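PDB 3H7O: group 3 allergen SMIPP-S Yv6023A04 from Sarcoptes scabiei type hominis, which adopts the fold of an S1 serine protease but is an inactivated paralogue, so the peptidase activity usual in its family is probably absent. Local coordinates for residues T40-V45 and V76-Y81; L125-G130 and G184-Q189; L147-L152 and Q167-Q172; G160-S165 and A198-R203; V176-G181 and A207-T212. The protein carries 3 engineered substitutions. All blocks are in the same frame, centred on the assembly; numbering follows the deposited sequence.

Overall arrangement
Contacts 2 and 3 lie in one antiparallel sheet, joined by backbone hydrogen bonds; contact 2 is the more central and almost wholly buried. Contact 5 reaches the same sheet through strand 209-213, which pairs with strand 168-172 of contact 3, but its own grip is a carboxylate on a backbone N-H, partly buried and flanked by glycerol and sulfate. Contact 4 is a surface contact of two loops, apolar in its side-chain contacts, yet its R203 reaches E209 of contact 5 in a salt bridge. Contact 1 belongs to the other sheet, the N-terminal barrel, and packs mostly by methyl and ring; it meets contact 2 where A41 touches G184.

Contact 1: T40-V45 and V76-Y81; sequences TAAHCV and VYLSFY
In the short helical turn that carries the TAAHC histidine motif of the S1 proteases, A42 and H43 are met by Y81 from the loop after strand 68-78. The A42 methyl sits over one face of the phenol ring in a CH-pi contact, its CB 3.9 Å from the Y81 ring centroid and 26° off the normal. It is displaced toward the rim, with A42 CB nearest Y81 CD1 at 3.5 Å. Y81 CG stands anti to the backbone N (chi1 174°), which starts the ring off toward the helical turn. Farther along, Y81 OH abuts H43 CB at 3.0 Å, a close approach without a hydrogen bond. In active relatives the histidine of this motif belongs to the catalytic triad; here the backbone N of H43 bonds to D89 OD1, and C44 ties the turn to C28 by a disulfide. L78 adds a second apolar touch on the same methyl, A42 CB to L78 CD2 at 3.9 Å. At the other end of the contact V45 and V76 cross obliquely, V45 CG2 meeting V76 CG1 at 3.8 Å, while V45 also packs on A91 and L93 of the barrel strand 91-95.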
# COMPACT_ATOMS: atom_id res chain seq x y z
N THR A 40 2.26 4.27 3.11
CA THR A 40 2.85 3.17 2.35
C THR A 40 3.41 2.09 3.28
O THR A 40 3.19 2.12 4.50
CB THR A 40 3.92 3.69 1.33
OG1 THR A 40 4.31 2.64 0.44
CG2 THR A 40 5.15 4.27 2.04
N ALA A 41 4.11 1.12 2.70
CA ALA A 41 4.79 0.10 3.49
C ALA A 41 6.17 0.61 3.90
O ALA A 41 6.85 1.25 3.10
CB ALA A 41 4.90 -1.20 2.70
N ALA A 42 6.57 0.33 5.13
CA ALA A 42 7.86 0.79 5.64
C ALA A 42 9.07 0.18 4.92
O ALA A 42 10.08 0.87 4.73
CB ALA A 42 7.96 0.56 7.14
N HIS A 43 8.99 -1.08 4.52
CA HIS A 43 10.18 -1.74 3.97
C HIS A 43 10.68 -1.15 2.64
O HIS A 43 11.85 -1.26 2.31
CB HIS A 43 10.06 -3.28 3.93
CG HIS A 43 9.14 -3.81 2.87
ND1 HIS A 43 9.51 -3.92 1.55
CD2 HIS A 43 7.88 -4.31 2.96
CE1 HIS A 43 8.51 -4.45 0.86
NE2 HIS A 43 7.51 -4.70 1.69
N CYS A 44 9.77 -0.49 1.92
CA CYS A 44 10.09 0.20 0.67
C CYS A 44 10.89 1.49 0.88
O CYS A 44 11.68 1.88 0.01
CB CYS A 44 8.80 0.54 -0.10
SG CYS A 44 7.69 -0.86 -0.43
N VAL A 45 10.71 2.14 2.03
CA VAL A 45 11.19 3.51 2.22
C VAL A 45 12.06 3.77 3.46
O VAL A 45 12.71 4.81 3.54
CB VAL A 45 10.02 4.55 2.19
CG1 VAL A 45 9.29 4.52 0.85
CG2 VAL A 45 9.04 4.30 3.35
N VAL A 76 10.20 10.80 6.12
CA VAL A 76 9.62 9.47 6.23
C VAL A 76 9.37 9.19 7.71
O VAL A 76 10.30 9.21 8.52
CB VAL A 76 10.57 8.38 5.64
CG1 VAL A 76 9.99 6.98 5.85
CG2 VAL A 76 10.83 8.63 4.16
N TYR A 77 8.10 8.95 8.06
CA TYR A 77 7.73 8.65 9.45
C TYR A 77 7.51 7.16 9.62
O TYR A 77 6.71 6.56 8.91
CB TYR A 77 6.46 9.40 9.86
CG TYR A 77 6.62 10.90 9.95
CD1 TYR A 77 7.11 11.50 11.12
CD2 TYR A 77 6.27 11.72 8.88
CE1 TYR A 77 7.25 12.89 11.21
CE2 TYR A 77 6.41 13.10 8.96
CZ TYR A 77 6.90 13.68 10.12
OH TYR A 77 7.03 15.05 10.19
N LEU A 78 8.22 6.58 10.58
CA LEU A 78 8.11 5.16 10.90
C LEU A 78 7.56 4.96 12.31
O LEU A 78 7.65 5.86 13.16
CB LEU A 78 9.48 4.47 10.77
CG LEU A 78 10.25 4.61 9.45
CD1 LEU A 78 11.68 4.11 9.61
CD2 LEU A 78 9.55 3.89 8.30
N SER A 79 6.96 3.80 12.56
CA SER A 79 6.44 3.46 13.89
C SER A 79 7.05 2.15 14.38
O SER A 79 6.42 1.09 14.28
CB SER A 79 4.91 3.38 13.87
OG SER A 79 4.40 3.09 15.16
N PHE A 80 8.28 2.23 14.89
CA PHE A 80 9.01 1.07 15.40
C PHE A 80 9.12 -0.05 14.36
O PHE A 80 8.88 -1.22 14.67
CB PHE A 80 8.37 0.54 16.70
CG PHE A 80 8.26 1.56 17.80
CD1 PHE A 80 9.24 1.67 18.78
CD2 PHE A 80 7.15 2.41 17.86
CE1 PHE A 80 9.13 2.61 19.81
CE2 PHE A 80 7.03 3.36 18.88
CZ PHE A 80 8.02 3.46 19.86
N TYR A 81 9.47 0.31 13.13
CA TYR A 81 9.65 -0.68 12.07
C TYR A 81 10.80 -1.62 12.41
O TYR A 81 11.88 -1.18 12.79
CB TYR A 81 9.89 -0.02 10.71
CG TYR A 81 10.23 -1.02 9.63
CD1 TYR A 81 9.30 -1.98 9.22
CD2 TYR A 81 11.49 -1.03 9.03
CE1 TYR A 81 9.61 -2.91 8.24
CE2 TYR A 81 11.80 -1.96 8.04
CZ TYR A 81 10.86 -2.89 7.66
OH TYR A 81 11.15 -3.82 6.69

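Contact 2: L125-G130 and G184-Q189; sequences LVSGYG and GDPTVQ
L125 and V188 form an antiparallel hydrogen-bonded pair, L125 N to V188 O and V188 N to L125 O both 2.8 Å, in strands 125-128 and 186-189 with 148° between their N-to-C directions. The next bond, S127 N to P186 O, is longer at 3.2 Å and arrives nearly along the C=O axis. Between them V126 and T187 are a non-hydrogen-bonded pair with CA atoms 4.3 Å apart. On one face of the sheet L125 and V188 lie side by side, L125 CB touching V188 CG2 at 3.9 Å; on the other V126 and T187 do the same, and V126 CG2 also meets D185 CB. The strands belong to the C-terminal sheet of the chymotrypsin-like fold, strand 123-128 being flanked on its far edge by strand 143-150. S127 OG rests 3.5 Å from P186 CG and bonds to T14 OG1. S127 O stands over the face of the D185 carboxylate, 3.1 Å from D185 CG, with no hydrogen bond between them. D185 OD2 is also close to D182 OD1, and this nearby carboxylate could raise the pKa of D185. A water links the two segments past the end of the strand pairing, accepting from Y129 N and lying 2.9 Å from D185 OD1.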
# COMPACT_ATOMS: atom_id res chain seq x y z
N LEU A 125 -10.97 -4.35 -0.99
CA LEU A 125 -10.53 -4.03 -2.34
C LEU A 125 -9.09 -3.53 -2.29
O LEU A 125 -8.81 -2.47 -1.72
CB LEU A 125 -11.46 -2.99 -2.98
CG LEU A 125 -11.18 -2.49 -4.41
CD1 LEU A 125 -11.46 -3.57 -5.45
CD2 LEU A 125 -12.02 -1.24 -4.72
N VAL A 126 -8.18 -4.31 -2.87
CA VAL A 126 -6.78 -3.92 -2.96
C VAL A 126 -6.55 -3.34 -4.36
O VAL A 126 -7.09 -3.86 -5.33
CB VAL A 126 -5.83 -5.12 -2.66
CG1 VAL A 126 -6.04 -6.28 -3.63
CG2 VAL A 126 -4.36 -4.67 -2.64
N SER A 127 -5.78 -2.26 -4.45
CA SER A 127 -5.43 -1.68 -5.75
C SER A 127 -3.95 -1.31 -5.81
O SER A 127 -3.34 -0.96 -4.79
CB SER A 127 -6.30 -0.46 -6.06
OG SER A 127 -6.11 0.56 -5.09
N GLY A 128 -3.37 -1.40 -7.00
CA GLY A 128 -1.95 -1.13 -7.19
C GLY A 128 -1.44 -1.63 -8.53
O GLY A 128 -2.22 -1.99 -9.42
N TYR A 129 -0.12 -1.68 -8.66
CA TYR A 129 0.55 -1.77 -9.96
C TYR A 129 1.44 -2.98 -10.13
O TYR A 129 1.92 -3.24 -11.24
CB TYR A 129 1.35 -0.48 -10.21
CG TYR A 129 0.50 0.77 -10.17
CD1 TYR A 129 -0.19 1.19 -11.30
CD2 TYR A 129 0.39 1.53 -9.00
CE1 TYR A 129 -0.98 2.34 -11.27
CE2 TYR A 129 -0.40 2.68 -8.96
CZ TYR A 129 -1.08 3.08 -10.10
OH TYR A 129 -1.86 4.20 -10.09
N GLY A 130 1.68 -3.73 -9.05
CA GLY A 130 2.55 -4.90 -9.11
C GLY A 130 4.01 -4.51 -9.29
O GLY A 130 4.41 -3.38 -8.97
N GLY A 184 2.48 -2.00 0.25
CA GLY A 184 1.99 -0.64 0.40
C GLY A 184 0.67 -0.35 -0.31
O GLY A 184 0.12 0.74 -0.15
N ASP A 185 0.16 -1.32 -1.08
CA ASP A 185 -1.11 -1.15 -1.80
C ASP A 185 -2.26 -0.79 -0.86
O ASP A 185 -2.45 -1.46 0.16
CB ASP A 185 -1.49 -2.41 -2.59
CG ASP A 185 -0.79 -2.53 -3.93
OD1 ASP A 185 0.16 -1.76 -4.23
OD2 ASP A 185 -1.19 -3.43 -4.70
N PRO A 186 -3.03 0.26 -1.20
CA PRO A 186 -4.19 0.60 -0.39
C PRO A 186 -5.22 -0.52 -0.45
O PRO A 186 -5.42 -1.13 -1.51
CB PRO A 186 -4.73 1.88 -1.04
CG PRO A 186 -4.17 1.88 -2.43
CD PRO A 186 -2.84 1.19 -2.33
N THR A 187 -5.84 -0.80 0.69
CA THR A 187 -6.86 -1.83 0.78
C THR A 187 -8.07 -1.25 1.50
O THR A 187 -7.97 -0.80 2.65
CB THR A 187 -6.32 -3.10 1.46
OG1 THR A 187 -5.03 -3.41 0.92
CG2 THR A 187 -7.25 -4.27 1.20
N VAL A 188 -9.20 -1.24 0.80
CA VAL A 188 -10.35 -0.46 1.26
C VAL A 188 -11.63 -1.26 1.41
O VAL A 188 -11.77 -2.37 0.89
CB VAL A 188 -10.63 0.77 0.33
CG1 VAL A 188 -9.43 1.73 0.29
CG2 VAL A 188 -11.02 0.34 -1.08
N GLN A 189 -12.56 -0.68 2.16
CA GLN A 189 -13.97 -1.03 2.11
C GLN A 189 -14.70 0.29 1.89
O GLN A 189 -14.56 1.23 2.68
CB GLN A 189 -14.41 -1.73 3.40
CG GLN A 189 -13.80 -3.12 3.55
CD GLN A 189 -14.25 -3.85 4.80
OE1 GLN A 189 -14.33 -3.27 5.88
NE2 GLN A 189 -14.54 -5.14 4.65
O HOH W 1 1.65 -0.75 -6.47

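Contact 3: L147-L152 and Q167-Q172; sequences LTVVDL and QVFCAQ
V149 and A171 mark the tight part of this antiparallel pairing, their CA atoms 4.0 Å apart in a non-hydrogen-bonded pair. Beside them T148 and Q172 exchange two backbone bonds, T148 N to Q172 O at 3.0 Å and Q172 N to T148 O at 2.9 Å; in each the donor stands above the plane of the accepting carbonyl. The methyl of A171 is touched by L147 CB at 3.7 Å. Toward the helix the strands diverge. V150 N still reaches C170 O, but the return link is made by water, which donates to V150 O and accepts from C170 N at 2.7 Å. Beside the water, side chains keep the strands in touch: V150 CG2 rests on C170 CB at 3.7 Å, and L152, its CG anti to the backbone N (chi1 -176°), crosses V168 at about a right angle. The two L152 methyls divide the work, CD2 lying 3.5 Å from V168 O while CD1 touches V168 CG2 and the C170 sulfur. Q172 NE2 bonds to G206 O. Helix 152-159, capped by D151, is tied to strand 168-172 by the C155-C170 disulfide; strand 209-213 flanks the other edge of 168-172, and strand 123-128 pairs with 143-150.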
# COMPACT_ATOMS: atom_id res chain seq x y z
N LEU A 147 -10.66 -9.16 -2.35
CA LEU A 147 -10.21 -10.33 -1.60
C LEU A 147 -11.13 -10.58 -0.41
O LEU A 147 -11.71 -9.65 0.14
CB LEU A 147 -8.76 -10.17 -1.13
CG LEU A 147 -7.65 -9.73 -2.09
CD1 LEU A 147 -6.28 -9.87 -1.43
CD2 LEU A 147 -7.67 -10.51 -3.40
N THR A 148 -11.24 -11.84 -0.02
CA THR A 148 -12.06 -12.23 1.12
C THR A 148 -11.18 -12.37 2.36
O THR A 148 -10.21 -13.13 2.36
CB THR A 148 -12.80 -13.56 0.86
OG1 THR A 148 -13.46 -13.50 -0.41
CG2 THR A 148 -13.82 -13.84 1.95
N VAL A 149 -11.53 -11.62 3.41
CA VAL A 149 -10.83 -11.70 4.69
C VAL A 149 -10.95 -13.11 5.28
O VAL A 149 -12.05 -13.64 5.40
CB VAL A 149 -11.35 -10.65 5.70
CG1 VAL A 149 -10.65 -10.78 7.05
CG2 VAL A 149 -11.19 -9.23 5.14
N VAL A 150 -9.81 -13.69 5.62
CA VAL A 150 -9.76 -15.03 6.21
C VAL A 150 -9.33 -14.99 7.68
O VAL A 150 -8.88 -13.95 8.17
CB VAL A 150 -8.86 -16.00 5.39
CG1 VAL A 150 -9.41 -16.16 3.97
CG2 VAL A 150 -7.41 -15.52 5.35
N ASP A 151 -9.49 -16.11 8.38
CA ASP A 151 -9.18 -16.19 9.81
C ASP A 151 -7.69 -15.96 10.08
O ASP A 151 -6.84 -16.60 9.47
CB ASP A 151 -9.60 -17.56 10.37
CG ASP A 151 -9.38 -17.67 11.86
OD1 ASP A 151 -10.12 -17.01 12.63
OD2 ASP A 151 -8.47 -18.42 12.27
N LEU A 152 -7.41 -15.03 10.99
CA LEU A 152 -6.03 -14.62 11.27
C LEU A 152 -5.14 -15.73 11.85
O LEU A 152 -4.01 -15.91 11.40
CB LEU A 152 -6.00 -13.38 12.17
CG LEU A 152 -4.64 -12.76 12.49
CD1 LEU A 152 -3.83 -12.46 11.22
CD2 LEU A 152 -4.82 -11.50 13.31
N GLN A 167 -1.04 -6.66 14.55
CA GLN A 167 -1.61 -5.54 13.81
C GLN A 167 -1.77 -5.83 12.32
O GLN A 167 -1.53 -4.96 11.48
CB GLN A 167 -0.77 -4.27 14.04
CG GLN A 167 -0.85 -3.72 15.47
CD GLN A 167 0.01 -4.47 16.47
OE1 GLN A 167 1.08 -4.98 16.12
NE2 GLN A 167 -0.44 -4.53 17.71
N VAL A 168 -2.19 -7.05 11.99
CA VAL A 168 -2.43 -7.43 10.60
C VAL A 168 -3.78 -8.14 10.44
O VAL A 168 -4.39 -8.57 11.42
CB VAL A 168 -1.29 -8.33 10.02
CG1 VAL A 168 0.06 -7.61 10.04
CG2 VAL A 168 -1.20 -9.68 10.74
N PHE A 169 -4.25 -8.22 9.20
CA PHE A 169 -5.29 -9.16 8.83
C PHE A 169 -4.90 -9.82 7.52
O PHE A 169 -4.00 -9.35 6.80
CB PHE A 169 -6.68 -8.50 8.74
CG PHE A 169 -6.84 -7.54 7.59
CD1 PHE A 169 -6.56 -6.19 7.74
CD2 PHE A 169 -7.30 -7.99 6.35
CE1 PHE A 169 -6.71 -5.30 6.68
CE2 PHE A 169 -7.46 -7.11 5.28
CZ PHE A 169 -7.16 -5.77 5.44
N CYS A 170 -5.55 -10.94 7.22
CA CYS A 170 -5.27 -11.67 6.00
C CYS A 170 -6.49 -11.74 5.10
O CYS A 170 -7.63 -11.73 5.58
CB CYS A 170 -4.78 -13.08 6.33
SG CYS A 170 -3.25 -13.12 7.28
N ALA A 171 -6.25 -11.82 3.79
CA ALA A 171 -7.31 -11.91 2.81
C ALA A 171 -6.81 -12.69 1.59
O ALA A 171 -5.61 -12.72 1.31
CB ALA A 171 -7.80 -10.52 2.41
N GLN A 172 -7.73 -13.32 0.87
CA GLN A 172 -7.36 -14.16 -0.26
C GLN A 172 -8.50 -14.30 -1.27
O GLN A 172 -9.67 -14.29 -0.91
CB GLN A 172 -6.93 -15.55 0.23
CG GLN A 172 -6.17 -16.39 -0.81
CD GLN A 172 -5.49 -17.61 -0.20
OE1 GLN A 172 -5.81 -18.03 0.91
NE2 GLN A 172 -4.54 -18.17 -0.93
O HOH W 2 -7.27 -11.93 9.12

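Contact 4: G160-S165 and A198-R203; sequences GPIFLS and AYFPKR
I162 and L164 meet F200 in an apolar surface contact between two loops of the S1 protease fold, one leading from helix 152-159 to strand 168-172, the other from strand 192-197 to strand 209-213. Two aliphatic branches touch the F200 ring at different atoms. I162 CG2 lies 3.7 Å from F200 CD1, the two side chains sliding past each other in opposite directions, while L164 CD2 comes to 3.6 Å from F200 CE2. F200 CG lies anti to its own carbonyl carbon, beside the backbone N (chi1 -67°), which sets the ring off toward loop 160-165. The other arm of I162 reaches the far end of the turn that F200 begins: CD1 rests 3.7 Å from K202 O and 3.8 Å from R203 CA. That turn is a type I beta turn from F200 to R203, closed by R203 N to F200 O at 3.1 Å. Loop 160-165 is bonded by R156 of helix 152-159, NE to L164 O and NH1 to S165 O, and L164 also packs on Y159. M86 adds a further contact to F200. R203 sends its charged end away from this loop to a salt bridge with E209, and its NH2 bonds to a glycerol. Between the two loops the contact is thus dispersion and burial of apolar surface, and the polar groups named in both loops find their partners outside it.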
# COMPACT_ATOMS: atom_id res chain seq x y z
N GLY A 160 3.63 -20.25 8.94
CA GLY A 160 4.59 -21.09 9.65
C GLY A 160 5.61 -20.33 10.47
O GLY A 160 5.25 -19.63 11.41
N PRO A 161 6.91 -20.45 10.12
CA PRO A 161 7.99 -19.81 10.87
C PRO A 161 8.09 -18.30 10.68
O PRO A 161 8.87 -17.65 11.37
CB PRO A 161 9.25 -20.50 10.32
CG PRO A 161 8.88 -20.90 8.94
CD PRO A 161 7.42 -21.28 9.01
N ILE A 162 7.31 -17.75 9.74
CA ILE A 162 7.30 -16.31 9.48
C ILE A 162 6.41 -15.60 10.50
O ILE A 162 5.20 -15.86 10.58
CB ILE A 162 6.82 -15.99 8.03
CG1 ILE A 162 7.87 -16.46 7.01
CG2 ILE A 162 6.53 -14.49 7.87
CD1 ILE A 162 7.43 -16.36 5.55
N PHE A 163 7.02 -14.71 11.28
CA PHE A 163 6.28 -13.97 12.30
C PHE A 163 5.31 -12.97 11.68
O PHE A 163 5.68 -12.18 10.80
CB PHE A 163 7.22 -13.25 13.28
CG PHE A 163 6.49 -12.38 14.27
CD1 PHE A 163 5.95 -12.93 15.43
CD2 PHE A 163 6.34 -11.01 14.05
CE1 PHE A 163 5.26 -12.13 16.35
CE2 PHE A 163 5.66 -10.20 14.96
CZ PHE A 163 5.12 -10.77 16.12
N LEU A 164 4.07 -13.02 12.14
CA LEU A 164 3.07 -12.00 11.82
C LEU A 164 2.59 -11.37 13.11
O LEU A 164 2.24 -12.08 14.05
CB LEU A 164 1.88 -12.60 11.07
CG LEU A 164 2.11 -13.24 9.69
CD1 LEU A 164 0.81 -13.85 9.21
CD2 LEU A 164 2.60 -12.21 8.69
N SER A 165 2.58 -10.04 13.15
CA SER A 165 2.19 -9.28 14.33
C SER A 165 0.69 -9.33 14.62
O SER A 165 -0.10 -9.92 13.87
CB SER A 165 2.62 -7.82 14.17
OG SER A 165 1.77 -7.15 13.26
N ALA A 198 1.05 -5.87 2.97
CA ALA A 198 2.38 -6.33 3.33
C ALA A 198 2.81 -7.31 2.25
O ALA A 198 1.98 -7.77 1.46
CB ALA A 198 2.35 -7.00 4.69
N TYR A 199 4.11 -7.60 2.18
CA TYR A 199 4.60 -8.64 1.29
C TYR A 199 5.79 -9.38 1.90
O TYR A 199 6.78 -8.76 2.30
CB TYR A 199 4.95 -8.09 -0.10
CG TYR A 199 5.31 -9.18 -1.09
CD1 TYR A 199 4.33 -9.84 -1.82
CD2 TYR A 199 6.64 -9.57 -1.27
CE1 TYR A 199 4.66 -10.86 -2.72
CE2 TYR A 199 6.98 -10.58 -2.17
CZ TYR A 199 5.98 -11.21 -2.88
OH TYR A 199 6.32 -12.21 -3.77
N PHE A 200 5.67 -10.70 1.95
CA PHE A 200 6.73 -11.57 2.47
C PHE A 200 7.24 -12.46 1.34
O PHE A 200 6.57 -13.41 0.94
CB PHE A 200 6.21 -12.41 3.63
CG PHE A 200 5.88 -11.62 4.86
CD1 PHE A 200 6.82 -11.45 5.87
CD2 PHE A 200 4.63 -11.02 5.00
CE1 PHE A 200 6.52 -10.70 7.00
CE2 PHE A 200 4.32 -10.27 6.13
CZ PHE A 200 5.27 -10.11 7.13
N PRO A 201 8.44 -12.15 0.81
CA PRO A 201 9.04 -12.90 -0.30
C PRO A 201 9.21 -14.40 -0.03
O PRO A 201 9.14 -15.20 -0.97
CB PRO A 201 10.42 -12.23 -0.48
CG PRO A 201 10.65 -11.45 0.78
CD PRO A 201 9.29 -11.01 1.22
N LYS A 202 9.41 -14.77 1.23
CA LYS A 202 9.67 -16.17 1.58
C LYS A 202 8.40 -16.94 1.97
O LYS A 202 8.49 -18.08 2.44
CB LYS A 202 10.73 -16.26 2.68
CG LYS A 202 12.12 -15.86 2.21
CD LYS A 202 13.11 -15.76 3.35
CE LYS A 202 14.46 -15.23 2.87
NZ LYS A 202 14.37 -13.85 2.29
N ARG A 203 7.24 -16.33 1.75
CA ARG A 203 5.96 -16.94 2.11
C ARG A 203 5.72 -18.28 1.40
O ARG A 203 6.26 -18.50 0.30
CB ARG A 203 4.80 -15.98 1.83
CG ARG A 203 4.40 -15.88 0.37
CD ARG A 203 3.44 -14.74 0.18
NE ARG A 203 2.54 -14.95 -0.96
CZ ARG A 203 1.77 -14.01 -1.48
NH1 ARG A 203 1.78 -12.77 -0.99
NH2 ARG A 203 0.98 -14.30 -2.51

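Contact 5: V176-G181 and A207-T212; sequences VSLESG and APEVFT. With GOL (glycerol), chain E; SO4 (sulfate ion), chain D.
E209 lies across L178 and can be followed outward along its chain. Its CB comes only to 4.1 Å from L178 CD1, and CG lies 3.8 Å from L178 CG. The bend at chi2 (-63°) brings CD back over the leucine, to 3.5 Å from L178 CG. At the tip the oxygens part: OE1 rests 3.4 Å from L178 CB and takes a salt bridge from R203 NH1, while OE2 accepts the backbone N-H of L178 at 2.9 Å. That bond is nearly straight, 168° at the hydrogen, but meets OE2 from well above the carboxylate plane. The R203 charge and the L178 N-H would both favour the ionised form of the carboxylate. L178 CD1 goes on to F211 CZ at 4.1 Å. Nearby, S177 OG bonds to a sulfate oxygen, and a glycerol lies between V176 and A207; both are probably from the crystallisation liquor. In active relatives of the chymotrypsin fold the corresponding loop and strand both line the S1 specificity pocket, and here the E209 side chain lies against L178 where the pocket would be expected, which probably narrows or blocks it, consistent with an inactivated paralogue.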
# COMPACT_ATOMS: atom_id res chain seq x y z
N VAL A 176 -5.51 -15.36 -7.58
CA VAL A 176 -4.95 -14.01 -7.48
C VAL A 176 -3.85 -13.98 -6.43
O VAL A 176 -4.04 -14.46 -5.31
CB VAL A 176 -6.04 -12.95 -7.14
CG1 VAL A 176 -5.42 -11.57 -6.91
CG2 VAL A 176 -7.11 -12.88 -8.23
N SER A 177 -2.69 -13.45 -6.80
CA SER A 177 -1.59 -13.21 -5.86
C SER A 177 -1.01 -11.83 -6.10
O SER A 177 -0.87 -11.40 -7.24
CB SER A 177 -0.48 -14.25 -6.03
OG SER A 177 -0.98 -15.57 -5.97
N LEU A 178 -0.65 -11.16 -5.01
CA LEU A 178 0.04 -9.87 -5.09
C LEU A 178 1.52 -10.10 -5.37
O LEU A 178 2.05 -11.18 -5.09
CB LEU A 178 -0.15 -9.06 -3.80
CG LEU A 178 -1.59 -8.77 -3.32
CD1 LEU A 178 -1.59 -8.00 -2.00
CD2 LEU A 178 -2.40 -8.03 -4.37
N GLU A 179 2.17 -9.09 -5.93
CA GLU A 179 3.61 -9.15 -6.21
C GLU A 179 4.38 -8.29 -5.21
O GLU A 179 3.79 -7.55 -4.42
CB GLU A 179 3.89 -8.69 -7.65
CG GLU A 179 3.46 -9.70 -8.71
CD GLU A 179 3.56 -9.16 -10.13
OE1 GLU A 179 3.92 -7.98 -10.33
OE2 GLU A 179 3.28 -9.94 -11.07
N SER A 180 5.71 -8.38 -5.24
CA SER A 180 6.54 -7.62 -4.31
C SER A 180 6.29 -6.11 -4.42
O SER A 180 6.32 -5.40 -3.42
CB SER A 180 8.03 -7.93 -4.51
OG SER A 180 8.49 -7.43 -5.75
N GLY A 181 6.04 -5.63 -5.64
CA GLY A 181 5.69 -4.23 -5.89
C GLY A 181 4.33 -3.81 -5.35
O GLY A 181 4.01 -2.61 -5.33
N ALA A 207 -0.21 -19.25 0.22
CA ALA A 207 -0.46 -18.41 1.40
C ALA A 207 -1.41 -17.25 1.10
O ALA A 207 -1.40 -16.70 -0.00
CB ALA A 207 0.86 -17.87 1.95
N PRO A 208 -2.24 -16.87 2.10
CA PRO A 208 -3.08 -15.69 1.92
C PRO A 208 -2.22 -14.43 1.88
O PRO A 208 -1.05 -14.45 2.28
CB PRO A 208 -3.94 -15.67 3.19
CG PRO A 208 -3.76 -17.01 3.84
CD PRO A 208 -2.40 -17.47 3.43
N GLU A 209 -2.80 -13.34 1.38
CA GLU A 209 -2.14 -12.04 1.42
C GLU A 209 -2.25 -11.47 2.83
O GLU A 209 -3.23 -11.71 3.53
CB GLU A 209 -2.76 -11.08 0.39
CG GLU A 209 -2.73 -11.59 -1.06
CD GLU A 209 -1.31 -11.79 -1.62
OE1 GLU A 209 -0.36 -11.14 -1.13
OE2 GLU A 209 -1.16 -12.59 -2.56
N VAL A 210 -1.23 -10.72 3.24
CA VAL A 210 -1.21 -10.09 4.56
C VAL A 210 -1.25 -8.58 4.42
O VAL A 210 -0.59 -8.00 3.55
CB VAL A 210 0.01 -10.53 5.40
CG1 VAL A 210 0.02 -9.83 6.78
CG2 VAL A 210 0.01 -12.03 5.60
N PHE A 211 -2.03 -7.95 5.29
CA PHE A 211 -2.23 -6.50 5.27
C PHE A 211 -2.03 -5.95 6.66
O PHE A 211 -2.55 -6.49 7.63
CB PHE A 211 -3.65 -6.17 4.79
CG PHE A 211 -3.96 -6.68 3.41
CD1 PHE A 211 -3.70 -5.89 2.30
CD2 PHE A 211 -4.47 -7.96 3.23
CE1 PHE A 211 -3.97 -6.36 1.01
CE2 PHE A 211 -4.74 -8.45 1.95
CZ PHE A 211 -4.49 -7.64 0.84
N THR A 212 -1.26 -4.87 6.75
CA THR A 212 -1.14 -4.13 8.00
C THR A 212 -2.49 -3.48 8.27
O THR A 212 -3.04 -2.79 7.41
CB THR A 212 -0.03 -3.07 7.91
OG1 THR A 212 1.23 -3.71 7.69
CG2 THR A 212 0.05 -2.26 9.21
C1 GOL E . -1.36 -17.51 -3.16
O1 GOL E . -0.21 -16.77 -2.81
C2 GOL E . -2.49 -16.60 -3.61
O2 GOL E . -2.81 -15.67 -2.60
C3 GOL E . -3.69 -17.49 -3.97
O3 GOL E . -4.91 -16.78 -3.93
S SO4 D . 1.58 -18.85 -5.08
O1 SO4 D . 0.27 -19.38 -5.44
O2 SO4 D . 1.66 -17.44 -5.46
O3 SO4 D . 2.63 -19.60 -5.77
O4 SO4 D . 1.76 -18.98 -3.64